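Side-chain contacts in erythrocyte binding antigen 140 (Plasmodium falciparum, PDB 4GF2), which probably binds a receptor on the host erythrocyte surface during invasion, through a region built of two Duffy-binding-like domains: residues Pro343-Leu348 against Ile412-Gly417; Asn397-Leu402 against Glu448-Val453. The protein carries 3 engineered substitutions. All coordinates share one frame; numbering follows the deposited sequence.

Overall arrangement
Both contacts lie in the second Duffy binding domain of the chain and are largely buried, with centres about 15 Å apart. Contact 1 joins the short helix 343-346 to the start of helix 415-427; contact 2 joins helix 388-407 to helix 435-457. Helix 388-407 is shared: Arg-344 and Arg-345 touch it from contact 1, and Arg-344 NH2 forms a 2.6 Å salt bridge with Asp-401 OD2. In contact 1 an arginine, covered on one face by Ile-412, pairs with Asp-410 and with a partly exposed, water-bridged Asp-414. In contact 2 the buried Tyr-399 packs on buried Val-453 and gives one hydrogen bond to the carbonyl of the partly exposed Lys-450.

Contact 1 (Pro343-Leu348 against Ile412-Gly417); sequences PRRQTL and IKDYYG
A salt bridge from Arg-345 to the N-cap residue Asp-414 joins the short helix 343-346 to the start of helix 415-427, within the second Duffy binding domain. The bond runs from Arg-345 NH2 to Asp-414 OD1 over 3.2 Å and is nearly straight, with an angle of 171° at the hydrogen. OD1 lies almost in the guanidinium plane but is itself approached from above the carboxylate, the two planes being 77° apart. OD1 takes the direct bond, while a water spans the other pair, donating to Asp-414 OD2 (2.6 Å) and accepting from Arg-345 NH1 (3.2 Å). Asp-414 OD1 also receives Gly-417 N at 2.9 Å, in a bent capping bond from the opposite face of the carboxylate, so one oxygen both caps the helix and pairs with the arginine. With chi1 at 70°, Asp-414 CG sits between its own backbone N and carbonyl carbon, which turns the carboxylate back over the first turn.

Ile-412 supplies the apolar side. Ile-412 CG1 lies 3.6 Å from the Arg-345 guanidinium plane, over one face and toward the rim, and Ile-412 CB is 3.6 Å from Arg-345 NH2. The arginine chain, turned at chi2, lays NE, CZ and NH2 alongside these two carbons, the side chains running opposite ways. Asp-410 is the stronger ionic partner of NH2, so two carboxylates share this end of Arg-345; Trp-482 of helix 478-508 touches both Arg-345 and Ile-412. The arrangement is that of an aspartate N-cap whose capping oxygen doubles as a salt-bridge acceptor, here tying two helices of a Duffy-binding-like fold.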
ATOM      1  N   PRO A 343     -17.628  -9.972  25.583  1.00 44.32           N
ATOM      2  CA  PRO A 343     -18.250 -10.561  24.392  1.00 44.59           C
ATOM      3  C   PRO A 343     -17.881  -9.802  23.122  1.00 46.07           C
ATOM      4  O   PRO A 343     -17.661 -10.404  22.073  1.00 47.98           O
ATOM      5  CB  PRO A 343     -19.741 -10.425  24.685  1.00 45.27           C
ATOM      6  CG  PRO A 343     -19.830 -10.496  26.178  1.00 46.57           C
ATOM      7  CD  PRO A 343     -18.583  -9.835  26.698  1.00 45.35           C
ATOM      8  N   ARG A 344     -17.817  -8.481  23.231  1.00 45.67           N
ATOM      9  CA  ARG A 344     -17.438  -7.627  22.117  1.00 44.44           C
ATOM     10  C   ARG A 344     -16.051  -8.001  21.590  1.00 42.92           C
ATOM     11  O   ARG A 344     -15.820  -8.005  20.385  1.00 43.36           O
ATOM     12  CB  ARG A 344     -17.466  -6.162  22.566  1.00 43.94           C
ATOM     13  CG  ARG A 344     -17.067  -5.152  21.502  1.00 41.50           C
ATOM     14  CD  ARG A 344     -16.745  -3.802  22.131  1.00 41.22           C
ATOM     15  NE  ARG A 344     -15.826  -3.948  23.256  1.00 40.58           N
ATOM     16  CZ  ARG A 344     -14.531  -4.226  23.141  1.00 40.18           C
ATOM     17  NH1 ARG A 344     -13.976  -4.387  21.943  1.00 39.51           N
ATOM     18  NH2 ARG A 344     -13.786  -4.348  24.230  1.00 41.61           N
ATOM     19  N   ARG A 345     -15.132  -8.327  22.494  1.00 40.92           N
ATOM     20  CA  ARG A 345     -13.775  -8.705  22.103  1.00 37.54           C
ATOM     21  C   ARG A 345     -13.748 -10.098  21.481  1.00 38.42           C
ATOM     22  O   ARG A 345     -12.960 -10.369  20.573  1.00 39.21           O
ATOM     23  CB  ARG A 345     -12.841  -8.650  23.313  1.00 35.82           C
ATOM     24  CG  ARG A 345     -11.452  -9.242  23.073  1.00 35.80           C
ATOM     25  CD  ARG A 345     -10.680  -8.481  22.009  1.00 36.69           C
ATOM     26  NE  ARG A 345      -9.375  -9.090  21.747  1.00 37.38           N
ATOM     27  CZ  ARG A 345      -9.159 -10.075  20.881  1.00 38.07           C
ATOM     28  NH1 ARG A 345     -10.156 -10.587  20.172  1.00 37.72           N
ATOM     29  NH2 ARG A 345      -7.937 -10.555  20.720  1.00 38.69           N
ATOM     30  N   GLN A 346     -14.613 -10.975  21.975  1.00 39.41           N
ATOM     31  CA  GLN A 346     -14.707 -12.342  21.479  1.00 40.20           C
ATOM     32  C   GLN A 346     -15.224 -12.382  20.048  1.00 41.38           C
ATOM     33  O   GLN A 346     -14.976 -13.342  19.322  1.00 43.84           O
ATOM     34  CB  GLN A 346     -15.647 -13.162  22.367  1.00 41.21           C
ATOM     35  CG  GLN A 346     -15.200 -13.287  23.810  1.00 40.88           C
ATOM     36  CD  GLN A 346     -16.228 -13.988  24.679  1.00 43.37           C
ATOM     37  OE1 GLN A 346     -16.877 -14.940  24.249  1.00 44.13           O
ATOM     38  NE2 GLN A 346     -16.380 -13.515  25.909  1.00 44.84           N
ATOM     39  N   THR A 347     -15.956 -11.346  19.654  1.00 40.39           N
ATOM     40  CA  THR A 347     -16.587 -11.309  18.338  1.00 41.31           C
ATOM     41  C   THR A 347     -16.041 -10.175  17.468  1.00 43.18           C
ATOM     42  O   THR A 347     -16.645  -9.814  16.462  1.00 46.58           O
ATOM     43  CB  THR A 347     -18.110 -11.148  18.465  1.00 42.63           C
ATOM     44  OG1 THR A 347     -18.417  -9.855  19.001  1.00 45.89           O
ATOM     45  CG2 THR A 347     -18.687 -12.225  19.376  1.00 41.51           C
ATOM     46  N   LEU A 348     -14.898  -9.624  17.861  1.00 41.83           N
ATOM     47  CA  LEU A 348     -14.253  -8.541  17.117  1.00 42.18           C
ATOM     48  C   LEU A 348     -13.896  -8.959  15.689  1.00 39.93           C
ATOM     49  O   LEU A 348     -13.345 -10.035  15.463  1.00 39.25           O
ATOM     50  CB  LEU A 348     -12.986  -8.104  17.857  1.00 44.59           C
ATOM     51  CG  LEU A 348     -12.114  -7.025  17.216  1.00 44.93           C
ATOM     52  CD1 LEU A 348     -12.814  -5.684  17.227  1.00 46.08           C
ATOM     53  CD2 LEU A 348     -10.781  -6.941  17.935  1.00 44.12           C
ATOM     54  N   ILE A 412      -5.690 -11.544  25.051  1.00 39.67           N
ATOM     55  CA  ILE A 412      -6.274 -12.793  24.562  1.00 39.63           C
ATOM     56  C   ILE A 412      -5.307 -13.614  23.711  1.00 40.57           C
ATOM     57  O   ILE A 412      -5.160 -14.815  23.924  1.00 41.80           O
ATOM     58  CB  ILE A 412      -7.553 -12.545  23.740  1.00 37.39           C
ATOM     59  CG1 ILE A 412      -8.544 -11.689  24.527  1.00 35.93           C
ATOM     60  CG2 ILE A 412      -8.196 -13.870  23.359  1.00 39.38           C
ATOM     61  CD1 ILE A 412      -8.959 -12.280  25.862  1.00 36.06           C
ATOM     62  N   LYS A 413      -4.662 -12.971  22.744  1.00 40.57           N
ATOM     63  CA  LYS A 413      -3.734 -13.665  21.857  1.00 41.82           C
ATOM     64  C   LYS A 413      -4.442 -14.837  21.188  1.00 42.59           C
ATOM     65  O   LYS A 413      -3.936 -15.962  21.180  1.00 44.95           O
ATOM     66  CB  LYS A 413      -2.522 -14.176  22.637  1.00 45.38           C
ATOM     67  CG  LYS A 413      -1.726 -13.096  23.346  1.00 47.90           C
ATOM     68  CD  LYS A 413      -1.163 -12.085  22.365  1.00 49.06           C
ATOM     69  CE  LYS A 413      -0.078 -11.235  23.011  1.00 52.81           C
ATOM     70  NZ  LYS A 413       0.478 -10.241  22.061  1.00 52.98           N
ATOM     71  N   ASP A 414      -5.624 -14.566  20.644  1.00 41.30           N
ATOM     72  CA  ASP A 414      -6.406 -15.586  19.965  1.00 40.87           C
ATOM     73  C   ASP A 414      -5.826 -15.840  18.582  1.00 37.96           C
ATOM     74  O   ASP A 414      -4.915 -15.146  18.139  1.00 37.22           O
ATOM     75  CB  ASP A 414      -7.859 -15.138  19.824  1.00 43.80           C
ATOM     76  CG  ASP A 414      -8.017 -14.009  18.832  1.00 48.21           C
ATOM     77  OD1 ASP A 414      -7.180 -13.086  18.857  1.00 48.37           O
ATOM     78  OD2 ASP A 414      -8.955 -14.052  18.010  1.00 51.46           O
ATOM     79  N   TYR A 415      -6.385 -16.826  17.895  1.00 37.23           N
ATOM     80  CA  TYR A 415      -5.867 -17.256  16.607  1.00 36.75           C
ATOM     81  C   TYR A 415      -5.704 -16.104  15.620  1.00 38.33           C
ATOM     82  O   TYR A 415      -4.691 -16.018  14.929  1.00 40.71           O
ATOM     83  CB  TYR A 415      -6.782 -18.323  16.012  1.00 36.27           C
ATOM     84  CG  TYR A 415      -6.300 -18.869  14.693  1.00 38.53           C
ATOM     85  CD1 TYR A 415      -5.437 -19.954  14.644  1.00 41.62           C
ATOM     86  CD2 TYR A 415      -6.712 -18.304  13.496  1.00 40.19           C
ATOM     87  CE1 TYR A 415      -4.994 -20.457  13.438  1.00 45.26           C
ATOM     88  CE2 TYR A 415      -6.274 -18.801  12.283  1.00 43.71           C
ATOM     89  CZ  TYR A 415      -5.414 -19.876  12.258  1.00 46.58           C
ATOM     90  OH  TYR A 415      -4.978 -20.373  11.047  1.00 49.83           O
ATOM     91  N   TYR A 416      -6.693 -15.219  15.550  1.00 38.04           N
ATOM     92  CA  TYR A 416      -6.680 -14.176  14.527  1.00 37.46           C
ATOM     93  C   TYR A 416      -5.934 -12.928  14.973  1.00 39.55           C
ATOM     94  O   TYR A 416      -5.241 -12.294  14.176  1.00 40.04           O
ATOM     95  CB  TYR A 416      -8.102 -13.838  14.088  1.00 34.50           C
ATOM     96  CG  TYR A 416      -8.780 -15.005  13.425  1.00 32.48           C
ATOM     97  CD1 TYR A 416      -8.542 -15.309  12.092  1.00 32.45           C
ATOM     98  CD2 TYR A 416      -9.644 -15.821  14.140  1.00 31.05           C
ATOM     99  CE1 TYR A 416      -9.164 -16.391  11.487  1.00 33.63           C
ATOM    100  CE2 TYR A 416     -10.260 -16.896  13.550  1.00 32.36           C
ATOM    101  CZ  TYR A 416     -10.017 -17.182  12.227  1.00 34.17           C
ATOM    102  OH  TYR A 416     -10.649 -18.257  11.654  1.00 36.47           O
ATOM    103  N   GLY A 417      -6.061 -12.585  16.248  1.00 40.54           N
ATOM    104  CA  GLY A 417      -5.265 -11.514  16.819  1.00 39.98           C
ATOM    105  C   GLY A 417      -3.776 -11.780  16.658  1.00 38.43           C
ATOM    106  O   GLY A 417      -3.044 -10.940  16.143  1.00 36.85           O
TER
HETATM  107  O   HOH W   1     -10.978 -12.520  17.734  1.00 51.77           O

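Contact 2 (Asn397-Leu402 against Glu448-Val453); sequences NSYADL and ENKENV
Tyr-399 OH donates to Lys-450 O, a main-chain carbonyl, over 3.0 Å, and this hydrogen bond joins helix 388-407 to helix 435-457. The approach is angled: the C=O...donor angle is 117°, and the hydroxyl stands 47° out of the carbonyl plane. The helix around the acceptor is kinked, the N atoms of Glu-451 and Asn-452 lacking a bond to the preceding turn. Tyr-399 OH also lies 3.5 Å from Lys-450 CB, so the hydroxyl meets the root of the lysine side chain as well as its carbonyl.

The tyrosine side chain spans the gap. Its CG is anti to the backbone N (chi1 170°), and the ring extends from one helix to the other although the CB leaves its backbone neither toward nor away from the partner. Both helices belong to the second Duffy binding domain, whose Duffy-binding-like fold is largely helical.

Val-453, one turn further along than Lys-450, completes the contact. Val-453 CG1 lies in the plane of the Tyr-399 ring, against the edge, 3.7 Å from Tyr-399 CE1 and 3.8 Å from Tyr-399 CD1. The ring is thus met along its rim by a methyl group and a carbonyl oxygen, while Trp-454 meets it edge-to-face and Trp-446 at an intermediate tilt. Lys-450 crosses the tyrosine at a slant and then runs away, extended beyond CG, to a salt bridge between its NZ and Asp-471 OD1.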
ATOM      1  N   ASN A 397     -14.011   1.231  22.588  1.00 53.21           N
ATOM      2  CA  ASN A 397     -13.644  -0.061  23.168  1.00 50.27           C
ATOM      3  C   ASN A 397     -12.945  -0.956  22.143  1.00 44.74           C
ATOM      4  O   ASN A 397     -11.852  -1.469  22.397  1.00 44.68           O
ATOM      5  CB  ASN A 397     -14.873  -0.780  23.739  1.00 50.30           C
ATOM      6  CG  ASN A 397     -15.362  -0.170  25.045  1.00 52.07           C
ATOM      7  OD1 ASN A 397     -14.613   0.504  25.755  1.00 53.29           O
ATOM      8  ND2 ASN A 397     -16.626  -0.423  25.375  1.00 51.84           N
ATOM      9  N   SER A 398     -13.565  -1.136  20.983  1.00 41.00           N
ATOM     10  CA  SER A 398     -12.987  -1.990  19.948  1.00 40.13           C
ATOM     11  C   SER A 398     -11.764  -1.338  19.308  1.00 43.09           C
ATOM     12  O   SER A 398     -10.800  -2.012  18.954  1.00 41.33           O
ATOM     13  CB  SER A 398     -14.032  -2.336  18.887  1.00 38.67           C
ATOM     14  OG  SER A 398     -14.972  -3.262  19.408  1.00 38.19           O
ATOM     15  N   TYR A 399     -11.806  -0.020  19.168  1.00 47.47           N
ATOM     16  CA  TYR A 399     -10.651   0.728  18.695  1.00 47.39           C
ATOM     17  C   TYR A 399      -9.429   0.435  19.563  1.00 47.65           C
ATOM     18  O   TYR A 399      -8.347   0.140  19.055  1.00 47.25           O
ATOM     19  CB  TYR A 399     -10.953   2.224  18.723  1.00 47.86           C
ATOM     20  CG  TYR A 399      -9.743   3.088  18.476  1.00 44.25           C
ATOM     21  CD1 TYR A 399      -9.107   3.079  17.244  1.00 41.04           C
ATOM     22  CD2 TYR A 399      -9.239   3.916  19.471  1.00 45.32           C
ATOM     23  CE1 TYR A 399      -8.001   3.866  17.007  1.00 41.87           C
ATOM     24  CE2 TYR A 399      -8.133   4.712  19.240  1.00 46.28           C
ATOM     25  CZ  TYR A 399      -7.518   4.681  18.005  1.00 45.70           C
ATOM     26  OH  TYR A 399      -6.417   5.466  17.761  1.00 48.71           O
ATOM     27  N   ALA A 400      -9.609   0.519  20.877  1.00 47.65           N
ATOM     28  CA  ALA A 400      -8.516   0.300  21.817  1.00 44.56           C
ATOM     29  C   ALA A 400      -8.042  -1.155  21.797  1.00 42.31           C
ATOM     30  O   ALA A 400      -6.854  -1.430  21.951  1.00 40.84           O
ATOM     31  CB  ALA A 400      -8.945   0.696  23.215  1.00 44.64           C
ATOM     32  N   ASP A 401      -8.972  -2.088  21.620  1.00 42.39           N
ATOM     33  CA  ASP A 401      -8.610  -3.496  21.542  1.00 39.73           C
ATOM     34  C   ASP A 401      -7.757  -3.739  20.305  1.00 38.97           C
ATOM     35  O   ASP A 401      -6.797  -4.509  20.342  1.00 39.52           O
ATOM     36  CB  ASP A 401      -9.853  -4.384  21.497  1.00 37.52           C
ATOM     37  CG  ASP A 401     -10.470  -4.606  22.865  1.00 40.11           C
ATOM     38  OD1 ASP A 401      -9.781  -4.387  23.885  1.00 42.03           O
ATOM     39  OD2 ASP A 401     -11.645  -5.019  22.920  1.00 40.76           O
ATOM     40  N   LEU A 402      -8.108  -3.081  19.206  1.00 38.25           N
ATOM     41  CA  LEU A 402      -7.341  -3.213  17.976  1.00 38.19           C
ATOM     42  C   LEU A 402      -5.923  -2.728  18.214  1.00 39.90           C
ATOM     43  O   LEU A 402      -4.957  -3.378  17.812  1.00 40.80           O
ATOM     44  CB  LEU A 402      -7.987  -2.417  16.847  1.00 40.51           C
ATOM     45  CG  LEU A 402      -9.286  -3.002  16.298  1.00 43.58           C
ATOM     46  CD1 LEU A 402      -9.992  -1.997  15.400  1.00 48.40           C
ATOM     47  CD2 LEU A 402      -9.006  -4.286  15.543  1.00 42.45           C
ATOM     48  N   GLU A 448       1.853   5.731  13.952  1.00 55.25           N
ATOM     49  CA  GLU A 448       1.824   6.321  12.620  1.00 57.89           C
ATOM     50  C   GLU A 448       0.489   6.090  11.906  1.00 53.73           C
ATOM     51  O   GLU A 448       0.173   6.789  10.948  1.00 56.41           O
ATOM     52  CB  GLU A 448       2.962   5.753  11.769  1.00 62.23           C
ATOM     53  CG  GLU A 448       4.354   6.073  12.295  1.00 70.38           C
ATOM     54  CD  GLU A 448       5.435   5.225  11.645  1.00 74.07           C
ATOM     55  OE1 GLU A 448       5.108   4.442  10.729  1.00 74.03           O
ATOM     56  OE2 GLU A 448       6.610   5.338  12.053  1.00 76.62           O
ATOM     57  N   ASN A 449      -0.293   5.118  12.369  1.00 48.31           N
ATOM     58  CA  ASN A 449      -1.542   4.769  11.688  1.00 46.94           C
ATOM     59  C   ASN A 449      -2.803   4.890  12.544  1.00 47.50           C
ATOM     60  O   ASN A 449      -3.914   4.811  12.024  1.00 47.85           O
ATOM     61  CB  ASN A 449      -1.453   3.347  11.125  1.00 44.52           C
ATOM     62  CG  ASN A 449      -0.506   3.247   9.945  1.00 47.47           C
ATOM     63  OD1 ASN A 449      -0.884   3.522   8.805  1.00 49.96           O
ATOM     64  ND2 ASN A 449       0.733   2.849  10.211  1.00 48.17           N
ATOM     65  N   LYS A 450      -2.636   5.089  13.844  1.00 48.04           N
ATOM     66  CA  LYS A 450      -3.766   5.065  14.769  1.00 47.80           C
ATOM     67  C   LYS A 450      -4.780   6.176  14.488  1.00 52.74           C
ATOM     68  O   LYS A 450      -5.950   6.058  14.846  1.00 55.72           O
ATOM     69  CB  LYS A 450      -3.270   5.174  16.209  1.00 47.52           C
ATOM     70  CG  LYS A 450      -2.578   6.487  16.525  1.00 51.35           C
ATOM     71  CD  LYS A 450      -2.130   6.541  17.970  1.00 53.79           C
ATOM     72  CE  LYS A 450      -1.485   7.873  18.289  1.00 60.96           C
ATOM     73  NZ  LYS A 450      -1.027   7.930  19.701  1.00 64.16           N
ATOM     74  N   GLU A 451      -4.329   7.254  13.855  1.00 54.83           N
ATOM     75  CA  GLU A 451      -5.205   8.378  13.545  1.00 59.80           C
ATOM     76  C   GLU A 451      -6.195   8.022  12.435  1.00 58.32           C
ATOM     77  O   GLU A 451      -7.400   8.233  12.575  1.00 60.30           O
ATOM     78  CB  GLU A 451      -4.380   9.605  13.148  1.00 69.22           C
ATOM     79  CG  GLU A 451      -3.533  10.168  14.281  1.00 81.58           C
ATOM     80  CD  GLU A 451      -2.671  11.339  13.845  1.00 97.80           C
ATOM     81  OE1 GLU A 451      -2.610  11.619  12.628  1.00103.59           O
ATOM     82  OE2 GLU A 451      -2.052  11.981  14.723  1.00105.42           O
ATOM     83  N   ASN A 452      -5.685   7.485  11.334  1.00 57.06           N
ATOM     84  CA  ASN A 452      -6.547   7.037  10.248  1.00 55.95           C
ATOM     85  C   ASN A 452      -7.517   5.951  10.704  1.00 50.16           C
ATOM     86  O   ASN A 452      -8.667   5.910  10.268  1.00 49.65           O
ATOM     87  CB  ASN A 452      -5.710   6.526   9.074  1.00 58.13           C
ATOM     88  CG  ASN A 452      -5.195   7.647   8.195  1.00 64.46           C
ATOM     89  OD1 ASN A 452      -5.842   8.683   8.045  1.00 67.35           O
ATOM     90  ND2 ASN A 452      -4.023   7.442   7.603  1.00 66.33           N
ATOM     91  N   VAL A 453      -7.055   5.071  11.584  1.00 47.00           N
ATOM     92  CA  VAL A 453      -7.910   4.011  12.092  1.00 45.24           C
ATOM     93  C   VAL A 453      -9.109   4.637  12.795  1.00 48.07           C
ATOM     94  O   VAL A 453     -10.248   4.224  12.588  1.00 48.98           O
ATOM     95  CB  VAL A 453      -7.158   3.085  13.066  1.00 43.52           C
ATOM     96  CG1 VAL A 453      -8.126   2.124  13.746  1.00 40.83           C
ATOM     97  CG2 VAL A 453      -6.070   2.318  12.332  1.00 43.34           C
TER